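PDB 4OLO: BMC domain protein from Clostridiales bacterium 1_7_47FAA, which probably assembles as six-subunit tiles of the protein shell of a glycyl-radical propanediol microcompartment and has a binding site for an iron-sulfur cluster. Local coordinates for residues 9-12 and 13-16; 40-43 and 44-48; 87-90 and 91-94. All blocks are in the same frame, centred on the assembly; numbering follows the deposited sequence. Where two conformers were deposited one is given.

Contact 1 of 3, residues 9-12 and 13-16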
loop_
_atom_site.group_PDB
_atom_site.type_symbol
_atom_site.label_atom_id
_atom_site.label_comp_id
_atom_site.label_asym_id
_atom_site.label_seq_id
_atom_site.Cartn_x
_atom_site.Cartn_y
_atom_site.Cartn_z
ATOM N N PRO B 9 -23.573 19.636 -2.646
ATOM C CA PRO B 9 -22.176 19.726 -2.184
ATOM C C PRO B 9 -21.630 21.142 -2.226
ATOM O O PRO B 9 -22.027 21.920 -3.092
ATOM C CB PRO B 9 -21.422 18.819 -3.161
ATOM C CG PRO B 9 -22.271 18.843 -4.412
ATOM C CD PRO B 9 -23.676 18.859 -3.905
ATOM N N THR B 10 -20.709 21.473 -1.307
ATOM C CA THR B 10 -20.072 22.783 -1.306
ATOM C C THR B 10 -18.992 22.772 -2.398
ATOM O O THR B 10 -18.603 21.697 -2.872
ATOM C CB THR B 10 -19.467 23.091 0.074
ATOM O OG1 THR B 10 -18.321 22.273 0.291
ATOM C CG2 THR B 10 -20.454 22.915 1.206
ATOM N N GLN B 11 -18.478 23.956 -2.763
ATOM C CA GLN B 11 -17.395 24.068 -3.736
ATOM C C GLN B 11 -16.127 23.360 -3.205
ATOM O O GLN B 11 -15.477 22.642 -3.965
ATOM C CB GLN B 11 -17.131 25.537 -4.121
ATOM C CG GLN B 11 -16.304 25.717 -5.412
ATOM C CD GLN B 11 -16.745 24.835 -6.569
ATOM O OE1 GLN B 11 -17.881 24.913 -7.070
ATOM N NE2 GLN B 11 -15.859 23.934 -6.984
ATOM N N GLY B 12 -15.862 23.501 -1.894
ATOM C CA GLY B 12 -14.749 22.854 -1.200
ATOM C C GLY B 12 -14.751 21.345 -1.345
ATOM O O GLY B 12 -13.692 20.748 -1.569
ATOM N N THR B 13 -15.951 20.729 -1.266
ATOM C CA THR B 13 -16.161 19.283 -1.419
ATOM C C THR B 13 -15.799 18.885 -2.841
ATOM O O THR B 13 -15.069 17.912 -3.035
ATOM C CB THR B 13 -17.608 18.884 -1.058
ATOM O OG1 THR B 13 -17.938 19.428 0.213
ATOM C CG2 THR B 13 -17.803 17.390 -0.994
ATOM N N ILE B 14 -16.293 19.652 -3.828
ATOM C CA ILE B 14 -15.999 19.448 -5.250
ATOM C C ILE B 14 -14.474 19.608 -5.485
ATOM O O ILE B 14 -13.884 18.783 -6.176
ATOM C CB ILE B 14 -16.875 20.400 -6.114
ATOM C CG1 ILE B 14 -18.346 19.931 -6.068
ATOM C CG2 ILE B 14 -16.370 20.467 -7.548
ATOM C CD1 ILE B 14 -19.380 21.004 -6.314
ATOM N N ASP B 15 -13.841 20.611 -4.842
ATOM C CA ASP B 15 -12.408 20.850 -4.947
ATOM C C ASP B 15 -11.581 19.657 -4.443
ATOM O O ASP B 15 -10.608 19.294 -5.106
ATOM C CB ASP B 15 -12.010 22.155 -4.244
ATOM C CG ASP B 15 -12.568 23.438 -4.856
ATOM O OD1 ASP B 15 -13.166 23.368 -5.967
ATOM O OD2 ASP B 15 -12.401 24.520 -4.233
ATOM N N ILE B 16 -11.989 19.026 -3.305
ATOM C CA ILE B 16 -11.341 17.835 -2.736
ATOM C C ILE B 16 -11.396 16.710 -3.773
ATOM O O ILE B 16 -10.387 16.065 -4.045
ATOM C CB ILE B 16 -11.980 17.433 -1.361
ATOM C CG1 ILE B 16 -11.437 18.311 -0.244
ATOM C CG2 ILE B 16 -11.733 15.963 -1.008
ATOM C CD1 ILE B 16 -12.386 18.673 0.814
#
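Thr10 and Thr13 meet through their hydroxyls: OG1 of Thr10 donates to OG1 of Thr13 across 2.9 Å, the two side chains crossing at about a right angle. Thr10 OG1 sits between its own backbone N and carbonyl carbon (chi1 71°), which turns the hydroxyl toward the start of the following turn. The next residue, Gln11, spans one turn to Asp15, its NE2 hydrogen-bonded to OD1 of Asp15 at 2.9 Å in a nearly straight bond (165°). The acceptor lies almost in the plane of the Gln11 amide, but the donor comes down on the Asp15 carboxylate from above its plane. A bend at chi2 (45°) turns the glutamine chain along the helix towards the next turn, and NE2 also passes 3.5 Å from Ile14 CG2. Pro9 covers the other branch of this isoleucine, its CG lying 4.1 Å from Ile14 CD1.

These pairs dress the N-terminal turn of helix 11-17. Thr10 is the N-cap, and its O receives the amide of Ile14 at 3.2 Å; Gln11 O and Gly12 O then take the amides of Asp15 and Ile16. Proline suits the place just before the cap, where the chain is still extended. An acidic residue this near the N-terminal end would be expected to be favourable to the helix dipole, and Asp15 also offers an acceptor to Gln11.

Outside the turn, Pro9 and Ile14 both rest on Ile35 of strand 34-39. The hydroxyl of Thr13 passes its hydrogen on to OD1 of Asp50 in the second subunit, an oxygen that also accepts from the backbone N of Thr10, while Val46 of that subunit packs on Thr13.

Contact 2 of 3, residues 40-43 and 44-48; sequences GRMI and EMVCA
Helix 42-53 begins with one half of a capping box, in which the N-cap residue Arg41 and Glu44, three residues on, are joined from backbone to carboxylate. Arg41 N donates to Glu44 OE1 over 2.9 Å in a nearly straight bond (164°), and the oxygen uses its anti lone pair, the one facing away from OE2. Glu44 can reach back because CG lies beside its own backbone N (chi1 -46°) and the chain is extended beyond it. Glutamate thus has the length to bring an anionic group to the amide that opens the turn. Gly40, without a side chain, lets that carboxylate come within 3.6 Å, measured from its CA to Glu44 OE1.

The same carboxylate also meets the side chain of Arg41. The guanidinium doubles back through a bend at chi3 and lies stacked on the carboxylate, their planes only 21° apart, with Glu44 CD over one face near the rim. Arg41 NH2 and Glu44 OE2 stand 3.0 Å apart, a salt bridge of charges alone, since the oxygen is well out of the guanidinium plane. No N-H points at that oxygen; NE instead forms a salt bridge with OE2 of Glu2 of the third subunit. Glu44 OE2 also lies close to Glu94 OE1 of its own chain, like charges whose repulsion the neighbouring Arg41 would be expected to ease.

Behind the cap, Arg41 O accepts Met45 N at 3.0 Å and Met42 O accepts Val46 N at 2.9 Å. Val46 packs on Ile6 and Cys47 on Arg4 of the third subunit, places that suit a branched apolar and a small side chain. Backbone N of the N-cap held by a glutamate at the third helical position is characteristic of the capping box, of which Arg41 supplies no reciprocal side-chain half.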
loop_
_atom_site.group_PDB
_atom_site.type_symbol
_atom_site.label_atom_id
_atom_site.label_comp_id
_atom_site.label_asym_id
_atom_site.label_seq_id
_atom_site.Cartn_x
_atom_site.Cartn_y
_atom_site.Cartn_z
ATOM N N GLY B 40 -14.721 0.814 -4.358
ATOM C CA GLY B 40 -14.537 -0.623 -4.421
ATOM C C GLY B 40 -13.221 -0.981 -5.066
ATOM O O GLY B 40 -12.345 -0.126 -5.217
ATOM N N ARG B 41 -13.077 -2.255 -5.450
ATOM C CA ARG B 41 -11.925 -2.752 -6.170
ATOM C C ARG B 41 -11.994 -2.178 -7.583
ATOM O O ARG B 41 -13.101 -1.879 -8.078
ATOM C CB ARG B 41 -11.943 -4.275 -6.169
ATOM C CG ARG B 41 -11.545 -4.860 -4.808
ATOM C CD ARG B 41 -11.587 -6.374 -4.740
ATOM N NE ARG B 41 -12.838 -6.939 -5.264
ATOM C CZ ARG B 41 -13.914 -7.237 -4.539
ATOM N NH1 ARG B 41 -13.926 -7.013 -3.229
ATOM N NH2 ARG B 41 -14.990 -7.753 -5.120
ATOM N N MET B 42 -10.832 -1.965 -8.223
ATOM C CA MET B 42 -10.838 -1.353 -9.546
ATOM C C MET B 42 -11.738 -2.014 -10.576
ATOM O O MET B 42 -12.457 -1.307 -11.282
ATOM C CB MET B 42 -9.439 -1.093 -10.094
ATOM C CG MET B 42 -9.422 0.098 -11.024
ATOM S SD MET B 42 -7.975 0.069 -12.087
ATOM C CE MET B 42 -6.912 1.320 -11.269
ATOM N N ILE B 43 -11.722 -3.355 -10.646
ATOM C CA ILE B 43 -12.543 -4.117 -11.594
ATOM C C ILE B 43 -14.041 -3.773 -11.417
ATOM O O ILE B 43 -14.719 -3.515 -12.395
ATOM C CB ILE B 43 -12.199 -5.637 -11.503
ATOM C CG1 ILE B 43 -12.788 -6.436 -12.670
ATOM C CG2 ILE B 43 -12.538 -6.234 -10.122
ATOM C CD1 ILE B 43 -12.190 -7.753 -12.882
ATOM N N GLU B 44 -14.513 -3.698 -10.161
ATOM C CA GLU B 44 -15.889 -3.365 -9.788
ATOM C C GLU B 44 -16.230 -1.929 -10.207
ATOM O O GLU B 44 -17.332 -1.684 -10.722
ATOM C CB GLU B 44 -16.077 -3.472 -8.268
ATOM C CG GLU B 44 -15.505 -4.701 -7.610
ATOM C CD GLU B 44 -15.899 -4.777 -6.155
ATOM O OE1 GLU B 44 -15.311 -4.062 -5.312
ATOM O OE2 GLU B 44 -16.825 -5.560 -5.864
ATOM N N MET B 45 -15.296 -0.972 -9.938
ATOM C CA MET B 45 -15.416 0.451 -10.258
ATOM C C MET B 45 -15.480 0.722 -11.773
ATOM O O MET B 45 -16.255 1.595 -12.179
ATOM C CB MET B 45 -14.305 1.290 -9.588
ATOM C CG MET B 45 -14.519 1.532 -8.082
ATOM S SD MET B 45 -13.397 2.709 -7.224
ATOM C CE MET B 45 -11.745 2.058 -7.659
ATOM N N VAL B 46 -14.683 -0.014 -12.601
ATOM C CA VAL B 46 -14.657 0.131 -14.068
ATOM C C VAL B 46 -16.029 -0.323 -14.615
ATOM O O VAL B 46 -16.590 0.351 -15.480
ATOM C CB VAL B 46 -13.449 -0.593 -14.751
ATOM C CG1 VAL B 46 -13.554 -0.547 -16.269
ATOM C CG2 VAL B 46 -12.122 0.005 -14.305
ATOM N N CYS B 47 -16.595 -1.402 -14.034
ATOM C CA CYS B 47 -17.916 -1.917 -14.391
ATOM C C CYS B 47 -19.004 -0.908 -14.054
ATOM O O CYS B 47 -19.878 -0.646 -14.888
ATOM C CB CYS B 47 -18.171 -3.262 -13.721
ATOM S SG CYS B 47 -17.188 -4.604 -14.414
ATOM N N ALA B 48 -18.933 -0.340 -12.832
ATOM C CA ALA B 48 -19.844 0.680 -12.308
ATOM C C ALA B 48 -19.789 1.942 -13.192
ATOM O O ALA B 48 -20.844 2.502 -13.529
ATOM C CB ALA B 48 -19.465 1.021 -10.858
#

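Contact 3 of 3, residues 87-90 and 91-94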
loop_
_atom_site.group_PDB
_atom_site.type_symbol
_atom_site.label_atom_id
_atom_site.label_comp_id
_atom_site.label_asym_id
_atom_site.label_seq_id
_atom_site.Cartn_x
_atom_site.Cartn_y
_atom_site.Cartn_z
ATOM N N MET B 87 -27.085 5.343 -9.261
ATOM C CA MET B 87 -26.604 4.578 -8.093
ATOM C C MET B 87 -27.389 3.261 -7.981
ATOM O O MET B 87 -26.772 2.205 -7.803
ATOM C CB MET B 87 -26.781 5.364 -6.785
ATOM C CG MET B 87 -26.034 6.677 -6.704
ATOM S SD MET B 87 -24.265 6.483 -6.632
ATOM C CE MET B 87 -24.051 6.097 -4.804
ATOM N N ASP B 88 -28.738 3.325 -8.090
ATOM C CA ASP B 88 -29.624 2.153 -8.039
ATOM C C ASP B 88 -29.270 1.150 -9.141
ATOM O O ASP B 88 -29.222 -0.044 -8.875
ATOM C CB ASP B 88 -31.110 2.550 -8.203
ATOM C CG ASP B 88 -31.764 3.321 -7.056
ATOM O OD1 ASP B 88 -31.069 3.595 -6.036
ATOM O OD2 ASP B 88 -32.950 3.718 -7.206
ATOM N N GLU B 89 -29.034 1.635 -10.361
ATOM C CA GLU B 89 -28.666 0.807 -11.508
ATOM C C GLU B 89 -27.353 0.082 -11.294
ATOM O O GLU B 89 -27.262 -1.112 -11.593
ATOM C CB GLU B 89 -28.591 1.638 -12.787
ATOM C CG GLU B 89 -29.619 1.246 -13.834
ATOM C CD GLU B 89 -29.785 -0.243 -14.123
ATOM O OE1 GLU B 89 -28.867 -0.842 -14.731
ATOM O OE2 GLU B 89 -30.837 -0.806 -13.736
ATOM N N ILE B 90 -26.335 0.807 -10.764
ATOM C CA ILE B 90 -25.002 0.274 -10.464
ATOM C C ILE B 90 -25.117 -0.858 -9.442
ATOM O O ILE B 90 -24.555 -1.932 -9.659
ATOM C CB ILE B 90 -24.023 1.384 -10.013
ATOM C CG1 ILE B 90 -23.687 2.341 -11.177
ATOM C CG2 ILE B 90 -22.758 0.770 -9.431
ATOM C CD1 ILE B 90 -23.209 3.710 -10.759
ATOM N N ARG B 91 -25.866 -0.616 -8.353
ATOM C CA ARG B 91 -26.082 -1.555 -7.269
ATOM C C ARG B 91 -26.815 -2.806 -7.777
ATOM O O ARG B 91 -26.404 -3.907 -7.444
ATOM C CB ARG B 91 -26.807 -0.840 -6.107
ATOM C CG ARG B 91 -27.367 -1.739 -5.025
ATOM C CD ARG B 91 -26.356 -2.180 -3.980
ATOM N NE ARG B 91 -26.972 -3.139 -3.052
ATOM C CZ ARG B 91 -26.764 -3.175 -1.736
ATOM N NH1 ARG B 91 -25.921 -2.318 -1.162
ATOM N NH2 ARG B 91 -27.393 -4.069 -0.984
ATOM N N LYS B 92 -27.857 -2.632 -8.607
ATOM C CA LYS B 92 -28.646 -3.712 -9.202
ATOM C C LYS B 92 -27.765 -4.596 -10.097
ATOM O O LYS B 92 -27.832 -5.820 -9.989
ATOM C CB LYS B 92 -29.844 -3.140 -9.978
ATOM C CG LYS B 92 -30.786 -4.163 -10.600
ATOM C CD LYS B 92 -31.804 -3.480 -11.519
ATOM C CE LYS B 92 -32.715 -4.458 -12.208
ATOM N NZ LYS B 92 -33.858 -3.762 -12.856
ATOM N N LYS B 93 -26.922 -3.985 -10.944
ATOM C CA LYS B 93 -26.025 -4.722 -11.828
ATOM C C LYS B 93 -24.932 -5.436 -11.048
ATOM O O LYS B 93 -24.510 -6.523 -11.438
ATOM C CB LYS B 93 -25.440 -3.806 -12.906
ATOM C CG LYS B 93 -26.490 -3.275 -13.890
ATOM C CD LYS B 93 -26.423 -3.936 -15.239
ATOM C CE LYS B 93 -27.413 -3.334 -16.220
ATOM N NZ LYS B 93 -27.349 -3.961 -17.567
ATOM N N GLU B 94 -24.516 -4.859 -9.909
ATOM C CA GLU B 94 -23.485 -5.446 -9.053
ATOM C C GLU B 94 -23.921 -6.745 -8.398
ATOM O O GLU B 94 -23.128 -7.681 -8.355
ATOM C CB GLU B 94 -22.923 -4.436 -8.039
ATOM C CG GLU B 94 -21.631 -4.872 -7.351
ATOM C CD GLU B 94 -20.448 -5.367 -8.183
ATOM O OE1 GLU B 94 -19.643 -6.163 -7.640
ATOM O OE2 GLU B 94 -20.326 -4.978 -9.369
#
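Glu89 leaves its helix pointing away from residues 91-94 at CB, yet its carboxylate returns to lie between Lys92 and Lys93. The return comes from the bend at chi2 (-46°), which swings CD back along the helix surface. At the tip the two oxygens go to different lysines. OE1 touches Lys93 along its aliphatic stem, 3.2 Å from CE and 3.5 Å from CG. OE2 comes alongside Lys92, whose extended chain presents CD at 3.6 Å. Neither ammonium closes a salt bridge: Lys92 NZ remains 4.3 Å from Glu89 OE2, and Lys93 NZ is 4.5 Å from Glu89 OE1. The two positive ends would still be expected to stabilise the carboxylate electrostatically. Their long, flexible chains suit an exposed face, where the methylenes can pack while the charges stay in water.

Underneath, the spacing is that of a regular alpha-helix. The amide of Lys92 bonds to Asp88 O at 2.9 Å, and that of Lys93 to Glu89 O at 3.0 Å. Lys93 CG, placed beside its own backbone N (chi1 -66°), also packs against this carbonyl oxygen of Glu89, so backbone and carboxylate of one residue both border the lysine stem.

Towards the sheet and helix 42-53 the helix turns Ile90, its buried residue here. A branched hydrocarbon suits that place, because it fits against Ala48, Val51 and Ala52 of helix 42-53, Tyr3 of strand 2-7 and Ile38 of strand 34-39. Met87 joins it on Tyr3 and Ile38, while Glu94 carries the helix to the subunit boundary through a salt bridge with Arg4 of the third subunit. Helix 80-95 thus packs on strands 2-7 and 34-39 and on helix 42-53, while Lys92 and Lys93 lie on the exposed side.

Overall arrangement
From the N terminus, strand 2-7 runs into contact 1, whose centre lies about 17 Å from the centre of the chain; it starts the short helix 11-17 and ties it to a second subunit. After strand 34-39, contact 2 starts helix 42-53 at the boundary with a third subunit; strands 58-63 and 73-78 then lead to helix 80-95 and contact 3. All three contacts are local turns in series, closing no long loop and neither nesting nor crossing. Contacts 2 and 3 touch where Ala48 CB meets Ile90 CG2 at 3.6 Å, joining the two longer helices. Contact 1 lies on the opposite side of the chain's centre from contact 3.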